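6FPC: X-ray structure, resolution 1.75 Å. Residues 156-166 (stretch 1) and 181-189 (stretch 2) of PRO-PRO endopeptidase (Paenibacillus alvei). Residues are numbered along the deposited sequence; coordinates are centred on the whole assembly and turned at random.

Stretch 1 156-166: YFAEAASLYLY
Stretch 2, residues 181-189: TYEFMAKLF

Stretch 1 runs as a helix from Y156 through L165, with phi/psi near -65/-43, and residues 181-188 form a second helix of similar torsions; both helices begin earlier in the chain. Their axes approach to 10.0 Å, with 72° between the N-to-C directions (signed crossing angle -72°). The register is set by CA-CA distances of 7.2 Å for A160-T181, 6.4 Å for A161-M185 and 8.7 Å for L165-F189, the small side chains of A160 and A161 lying where the backbones are nearest.

M185 (chi m, m, t) is the knob, seated among F157, A160, A161 and Y164. Its CE reaches F157 O and A161 N, both at 3.6 Å, and its SD lies 3.9 Å from A161 CB. Y164 (chi1 t, chi2 -92°) lays one ring face over M185 CB, 4.0 Å from the ring centroid, while its OH reaches A186 CB at 3.6 Å.

At the start of both stretches lies the one hydrogen bond between them, donated by Y156 OH (chi1 t) to T181 OG1 (chi1 m) at 2.6 Å; beside it A160 CB packs on T181 CG2 at 3.4 Å. F157 (t) turns its ring edge to L188 (t, p), CE1 to CD2 3.6 Å. F189 (m, chi2 -65°) offers a face to L165 CD1 (m, t), 4.2 Å from the ring centroid, and its edge to A161, CE2 to CB 3.9 Å.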

# COMPACT_ATOMS: atom_id res chain seq x y z
N TYR A 156 0.10 -10.15 -0.74
CA TYR A 156 1.37 -10.63 -0.18
C TYR A 156 2.52 -9.76 -0.72
O TYR A 156 3.38 -9.34 0.06
CB TYR A 156 1.60 -12.11 -0.50
CG TYR A 156 2.82 -12.67 0.21
CD1 TYR A 156 2.95 -12.57 1.60
CD2 TYR A 156 3.88 -13.22 -0.51
CE1 TYR A 156 4.09 -13.02 2.25
CE2 TYR A 156 5.02 -13.69 0.14
CZ TYR A 156 5.12 -13.60 1.52
OH TYR A 156 6.22 -14.08 2.17
N PHE A 157 2.46 -9.41 -2.02
CA PHE A 157 3.46 -8.53 -2.62
C PHE A 157 3.50 -7.20 -1.87
O PHE A 157 4.54 -6.82 -1.35
CB PHE A 157 3.22 -8.30 -4.13
CG PHE A 157 4.26 -7.34 -4.68
CD1 PHE A 157 5.53 -7.79 -5.02
CD2 PHE A 157 3.99 -5.96 -4.75
CE1 PHE A 157 6.50 -6.90 -5.49
CE2 PHE A 157 4.99 -5.07 -5.19
CZ PHE A 157 6.23 -5.55 -5.56
N ALA A 158 2.36 -6.51 -1.77
CA ALA A 158 2.29 -5.20 -1.12
C ALA A 158 2.72 -5.23 0.37
O ALA A 158 3.44 -4.35 0.83
CB ALA A 158 0.90 -4.62 -1.27
N GLU A 159 2.27 -6.25 1.11
CA GLU A 159 2.58 -6.31 2.53
C GLU A 159 4.05 -6.74 2.80
O GLU A 159 4.72 -6.14 3.64
CB GLU A 159 1.58 -7.21 3.25
CG GLU A 159 1.53 -6.98 4.77
CD GLU A 159 1.37 -5.55 5.26
OE1 GLU A 159 0.76 -4.71 4.56
OE2 GLU A 159 1.87 -5.25 6.37
N ALA A 160 4.53 -7.78 2.08
CA ALA A 160 5.92 -8.26 2.20
C ALA A 160 6.92 -7.17 1.72
O ALA A 160 7.97 -7.02 2.35
CB ALA A 160 6.13 -9.54 1.42
N ALA A 161 6.56 -6.37 0.67
CA ALA A 161 7.41 -5.24 0.22
C ALA A 161 7.42 -4.15 1.32
O ALA A 161 8.46 -3.53 1.57
CB ALA A 161 6.92 -4.67 -1.10
N SER A 162 6.27 -3.96 2.00
CA SER A 162 6.16 -3.01 3.13
C SER A 162 7.12 -3.46 4.25
O SER A 162 7.90 -2.62 4.72
CB SER A 162 4.74 -2.93 3.66
OG SER A 162 3.90 -2.33 2.70
N LEU A 163 7.12 -4.78 4.64
CA LEU A 163 8.06 -5.28 5.67
C LEU A 163 9.52 -4.98 5.25
O LEU A 163 10.33 -4.54 6.07
CB LEU A 163 7.90 -6.79 5.92
CG LEU A 163 6.62 -7.26 6.64
CD1 LEU A 163 6.50 -8.78 6.58
CD2 LEU A 163 6.62 -6.86 8.10
N TYR A 164 9.84 -5.18 3.96
CA TYR A 164 11.17 -4.96 3.42
C TYR A 164 11.63 -3.51 3.48
O TYR A 164 12.80 -3.24 3.78
CB TYR A 164 11.27 -5.49 1.97
CG TYR A 164 12.69 -5.43 1.44
CD1 TYR A 164 13.14 -4.31 0.73
CD2 TYR A 164 13.61 -6.43 1.74
CE1 TYR A 164 14.48 -4.20 0.35
CE2 TYR A 164 14.95 -6.32 1.35
CZ TYR A 164 15.37 -5.22 0.64
OH TYR A 164 16.69 -5.11 0.27
N LEU A 165 10.74 -2.58 3.14
CA LEU A 165 11.05 -1.16 3.02
C LEU A 165 10.89 -0.30 4.28
O LEU A 165 11.64 0.67 4.42
CB LEU A 165 10.22 -0.56 1.86
CG LEU A 165 10.52 -1.10 0.43
CD1 LEU A 165 9.44 -0.73 -0.55
CD2 LEU A 165 11.87 -0.63 -0.09
N TYR A 166 9.93 -0.62 5.17
CA TYR A 166 9.57 0.19 6.35
C TYR A 166 10.74 0.49 7.32
O TYR A 166 10.99 1.67 7.62
CB TYR A 166 8.38 -0.44 7.11
CG TYR A 166 7.85 0.39 8.26
CD1 TYR A 166 7.02 1.48 8.04
CD2 TYR A 166 8.15 0.06 9.59
CE1 TYR A 166 6.51 2.24 9.09
CE2 TYR A 166 7.63 0.80 10.65
CZ TYR A 166 6.80 1.88 10.40
OH TYR A 166 6.30 2.62 11.44
N THR A 181 11.05 -14.66 0.12
CA THR A 181 10.39 -13.37 -0.15
C THR A 181 11.42 -12.27 0.05
O THR A 181 11.45 -11.33 -0.75
CB THR A 181 9.14 -13.15 0.73
OG1 THR A 181 8.31 -14.30 0.64
CG2 THR A 181 8.31 -11.94 0.28
N TYR A 182 12.23 -12.36 1.12
CA TYR A 182 13.28 -11.37 1.40
C TYR A 182 14.26 -11.26 0.19
O TYR A 182 14.59 -10.16 -0.23
CB TYR A 182 14.03 -11.70 2.71
CG TYR A 182 15.31 -10.93 2.88
CD1 TYR A 182 16.53 -11.43 2.43
CD2 TYR A 182 15.31 -9.65 3.45
CE1 TYR A 182 17.71 -10.70 2.54
CE2 TYR A 182 16.49 -8.91 3.58
CZ TYR A 182 17.69 -9.45 3.12
OH TYR A 182 18.85 -8.74 3.26
N GLU A 183 14.73 -12.41 -0.33
CA GLU A 183 15.64 -12.53 -1.47
C GLU A 183 15.05 -11.85 -2.73
O GLU A 183 15.72 -11.03 -3.37
CB GLU A 183 15.92 -14.01 -1.74
CG GLU A 183 16.89 -14.25 -2.88
CD GLU A 183 17.22 -15.71 -3.15
OE1 GLU A 183 16.29 -16.55 -3.13
OE2 GLU A 183 18.41 -16.00 -3.40
N PHE A 184 13.77 -12.14 -3.02
CA PHE A 184 13.04 -11.55 -4.14
C PHE A 184 12.96 -10.03 -3.98
O PHE A 184 13.29 -9.30 -4.93
CB PHE A 184 11.64 -12.18 -4.24
CG PHE A 184 10.76 -11.61 -5.33
CD1 PHE A 184 10.73 -12.18 -6.60
CD2 PHE A 184 9.92 -10.52 -5.08
CE1 PHE A 184 9.90 -11.66 -7.60
CE2 PHE A 184 9.09 -10.00 -6.08
CZ PHE A 184 9.08 -10.59 -7.33
N MET A 185 12.57 -9.53 -2.78
CA MET A 185 12.46 -8.09 -2.52
C MET A 185 13.78 -7.39 -2.64
O MET A 185 13.83 -6.32 -3.26
CB MET A 185 11.80 -7.78 -1.17
CG MET A 185 10.34 -8.23 -1.09
SD MET A 185 9.25 -7.50 -2.35
CE MET A 185 7.73 -8.42 -2.03
N ALA A 186 14.87 -8.00 -2.12
CA ALA A 186 16.22 -7.42 -2.16
C ALA A 186 16.69 -7.26 -3.61
O ALA A 186 17.27 -6.23 -3.98
CB ALA A 186 17.20 -8.28 -1.37
N LYS A 187 16.39 -8.26 -4.45
CA LYS A 187 16.75 -8.24 -5.86
C LYS A 187 15.94 -7.16 -6.58
O LYS A 187 16.48 -6.46 -7.43
CB LYS A 187 16.53 -9.63 -6.49
CG LYS A 187 17.19 -9.80 -7.85
N LEU A 188 14.66 -7.00 -6.21
CA LEU A 188 13.76 -6.02 -6.82
C LEU A 188 14.12 -4.57 -6.44
O LEU A 188 14.14 -3.71 -7.30
CB LEU A 188 12.31 -6.37 -6.42
CG LEU A 188 11.15 -5.90 -7.27
CD1 LEU A 188 11.23 -6.44 -8.69
CD2 LEU A 188 9.84 -6.36 -6.64
N PHE A 189 14.42 -4.33 -5.16
CA PHE A 189 14.74 -3.01 -4.62
C PHE A 189 16.22 -2.90 -4.29
O PHE A 189 17.06 -3.30 -5.09
CB PHE A 189 13.88 -2.70 -3.38
CG PHE A 189 12.39 -2.89 -3.54
CD1 PHE A 189 11.66 -2.09 -4.41
CD2 PHE A 189 11.71 -3.83 -2.78
CE1 PHE A 189 10.28 -2.26 -4.56
CE2 PHE A 189 10.32 -4.00 -2.91
CZ PHE A 189 9.62 -3.22 -3.80